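Local coordinates for protein thiol-activated cytolysin (Desulfobulbus propionicus, PDB 6NAL) that probably inserts into membranes as a pore-forming toxin of the cholesterol-dependent cytolysin family, through a transition state that regulates pore formation, at residues 195-200 with 240-245. Residues are numbered along the deposited sequence; the frame is centred on the assembly and turned at random.
Sequences QIFYSV and YGRQIF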
loop_
_atom_site.group_PDB
_atom_site.type_symbol
_atom_site.label_atom_id
_atom_site.label_comp_id
_atom_site.label_asym_id
_atom_site.label_seq_id
_atom_site.Cartn_x
_atom_site.Cartn_y
_atom_site.Cartn_z
ATOM N N GLN A 195 0.581 23.844 -26.665
ATOM C CA GLN A 195 -0.494 24.517 -27.382
ATOM C C GLN A 195 -0.292 24.415 -28.881
ATOM O O GLN A 195 0.757 24.802 -29.392
ATOM C CB GLN A 195 -0.603 25.993 -26.988
ATOM C CG GLN A 195 -1.801 26.653 -27.631
ATOM C CD GLN A 195 -2.018 28.090 -27.155
ATOM O OE1 GLN A 195 -1.234 28.608 -26.358
ATOM N NE2 GLN A 195 -3.051 28.750 -27.691
ATOM N N ILE A 196 -1.324 23.952 -29.585
ATOM C CA ILE A 196 -1.329 23.865 -31.040
ATOM C C ILE A 196 -1.976 25.120 -31.616
ATOM O O ILE A 196 -3.166 25.371 -31.382
ATOM C CB ILE A 196 -2.082 22.611 -31.513
ATOM C CG1 ILE A 196 -1.488 21.342 -30.879
ATOM C CG2 ILE A 196 -2.091 22.518 -33.011
ATOM C CD1 ILE A 196 -2.300 20.057 -31.213
ATOM N N PHE A 197 -1.227 25.872 -32.441
ATOM C CA PHE A 197 -1.802 27.079 -33.039
ATOM C C PHE A 197 -2.562 26.731 -34.305
ATOM O O PHE A 197 -3.726 27.102 -34.451
ATOM C CB PHE A 197 -0.729 28.143 -33.345
ATOM C CG PHE A 197 -0.034 28.681 -32.126
ATOM C CD1 PHE A 197 -0.689 28.778 -30.916
ATOM C CD2 PHE A 197 1.270 29.091 -32.189
ATOM C CE1 PHE A 197 -0.041 29.267 -29.794
ATOM C CE2 PHE A 197 1.927 29.576 -31.071
ATOM C CZ PHE A 197 1.271 29.647 -29.864
ATOM N N TYR A 198 -1.923 26.008 -35.227
ATOM C CA TYR A 198 -2.596 25.551 -36.435
ATOM C C TYR A 198 -2.029 24.217 -36.928
ATOM O O TYR A 198 -0.965 23.768 -36.502
ATOM C CB TYR A 198 -2.467 26.578 -37.566
ATOM C CG TYR A 198 -1.022 26.929 -37.904
ATOM C CD1 TYR A 198 -0.351 27.922 -37.208
ATOM C CD2 TYR A 198 -0.307 26.257 -38.926
ATOM C CE1 TYR A 198 0.966 28.262 -37.535
ATOM C CE2 TYR A 198 0.987 26.597 -39.224
ATOM C CZ TYR A 198 1.594 27.612 -38.535
ATOM O OH TYR A 198 2.892 27.939 -38.803
ATOM N N SER A 199 -2.727 23.629 -37.905
ATOM C CA SER A 199 -2.301 22.392 -38.536
ATOM C C SER A 199 -2.243 22.530 -40.060
ATOM O O SER A 199 -2.892 23.389 -40.658
ATOM C CB SER A 199 -3.236 21.237 -38.168
ATOM O OG SER A 199 -3.135 20.928 -36.797
ATOM N N VAL A 200 -1.443 21.658 -40.683
ATOM C CA VAL A 200 -1.345 21.571 -42.129
ATOM C C VAL A 200 -1.387 20.108 -42.541
ATOM O O VAL A 200 -0.540 19.310 -42.111
ATOM C CB VAL A 200 -0.078 22.230 -42.691
ATOM C CG1 VAL A 200 -0.127 22.103 -44.203
ATOM C CG2 VAL A 200 0.075 23.681 -42.242
ATOM N N TYR A 240 1.530 22.673 -35.610
ATOM C CA TYR A 240 2.473 23.737 -35.308
ATOM C C TYR A 240 2.003 24.501 -34.073
ATOM O O TYR A 240 0.815 24.787 -33.919
ATOM C CB TYR A 240 2.603 24.739 -36.498
ATOM C CG TYR A 240 3.076 24.113 -37.759
ATOM C CD1 TYR A 240 2.201 23.402 -38.543
ATOM C CD2 TYR A 240 4.396 24.195 -38.159
ATOM C CE1 TYR A 240 2.604 22.822 -39.696
ATOM C CE2 TYR A 240 4.824 23.604 -39.345
ATOM C CZ TYR A 240 3.907 22.931 -40.109
ATOM O OH TYR A 240 4.232 22.283 -41.256
ATOM N N GLY A 241 2.931 24.886 -33.225
ATOM C CA GLY A 241 2.509 25.604 -32.060
ATOM C C GLY A 241 3.638 25.904 -31.121
ATOM O O GLY A 241 4.711 26.277 -31.568
ATOM N N ARG A 242 3.407 25.720 -29.813
ATOM C CA ARG A 242 4.302 26.176 -28.760
ATOM C C ARG A 242 4.318 25.153 -27.638
ATOM O O ARG A 242 3.301 24.553 -27.312
ATOM C CB ARG A 242 3.816 27.519 -28.206
ATOM C CG ARG A 242 4.571 28.084 -27.023
ATOM C CD ARG A 242 3.994 29.513 -26.758
ATOM N NE ARG A 242 4.401 30.099 -25.493
ATOM C CZ ARG A 242 5.548 30.735 -25.300
ATOM N NH1 ARG A 242 6.380 30.848 -26.318
ATOM N NH2 ARG A 242 5.840 31.281 -24.114
ATOM N N GLN A 243 5.434 25.057 -26.960
ATOM C CA GLN A 243 5.657 23.976 -26.027
ATOM C C GLN A 243 6.567 24.528 -24.944
ATOM O O GLN A 243 7.563 25.193 -25.219
ATOM C CB GLN A 243 6.244 22.773 -26.770
ATOM C CG GLN A 243 5.906 21.450 -26.206
ATOM C CD GLN A 243 6.087 20.321 -27.201
ATOM O OE1 GLN A 243 5.401 19.312 -27.100
ATOM N NE2 GLN A 243 7.007 20.468 -28.145
ATOM N N ILE A 244 6.188 24.260 -23.716
ATOM C CA ILE A 244 6.964 24.593 -22.542
ATOM C C ILE A 244 7.206 23.321 -21.731
ATOM O O ILE A 244 6.262 22.582 -21.413
ATOM C CB ILE A 244 6.237 25.640 -21.682
ATOM C CG1 ILE A 244 5.926 26.843 -22.581
ATOM C CG2 ILE A 244 7.079 25.949 -20.483
ATOM C CD1 ILE A 244 4.938 27.787 -21.967
ATOM N N PHE A 245 8.456 23.095 -21.362
ATOM C CA PHE A 245 8.838 21.984 -20.504
ATOM C C PHE A 245 9.412 22.540 -19.222
ATOM O O PHE A 245 10.234 23.449 -19.278
ATOM C CB PHE A 245 9.897 21.112 -21.180
ATOM C CG PHE A 245 9.364 20.260 -22.272
ATOM C CD1 PHE A 245 9.362 20.701 -23.566
ATOM C CD2 PHE A 245 8.870 18.997 -21.996
ATOM C CE1 PHE A 245 8.874 19.893 -24.595
ATOM C CE2 PHE A 245 8.373 18.191 -23.000
ATOM C CZ PHE A 245 8.382 18.636 -24.300
#
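Tyr240 lays its CB over one face of the Tyr198 ring, 3.8 Å from the ring centroid, while its own ring is slid past that of Tyr198. The site is a classic beta bulge, where Phe197 and Tyr198 both face Tyr240. The two tyrosine planes lie within 15° of parallel yet barely overlap, and the closest approach is Tyr198 CE2 to Tyr240 CD1 at 3.5 Å. Tyr198 O lies in plane at the edge of the Tyr240 ring, and Val200 CG2 meets CE1 of that ring obliquely. The neighbouring Phe197 ring has Arg242 N on one face, toward the rim, and NE2 of Gln195 in plane at its edge.

The bulge interrupts the pairing of antiparallel strands 187-202 and 232-250 in the bent central sheet expected of the MACPF/CDC fold. Tyr240 O accepts from two backbone amides, Phe197 N at 2.7 Å in the carbonyl plane and Tyr198 N at 3.3 Å, tilted 23° from it. Tyr240 N returns a bond to Tyr198 O. Beyond the bulge, Gln195 and Arg242 form a regular hydrogen-bonded pair. Between that pair and the bulge, Gly241 faces Ile196 in a non-hydrogen-bonded pair with the CA atoms just 4.3 Å apart, a closeness that suits glycine, since a CB would run into Gln195 O.

With CG anti to its carbonyl carbon (chi1 -64°), Phe197 sends its ring across to 240-245, crossing the Arg242 side chain at a slant, with CZ against Arg242 CB; Gly241 CA makes an off-centre CH-pi contact with the ring. The arginine runs extended past that ring, and its NH1 is bound by Ser297 and Gly295 O. Gln195 likewise spends its amide elsewhere, on Asn145 N and Pro143 O. Gly241 adds a CA-H...O contact, its CA 3.3 Å from Gln195 O, the same oxygen that accepts from Arg242 N.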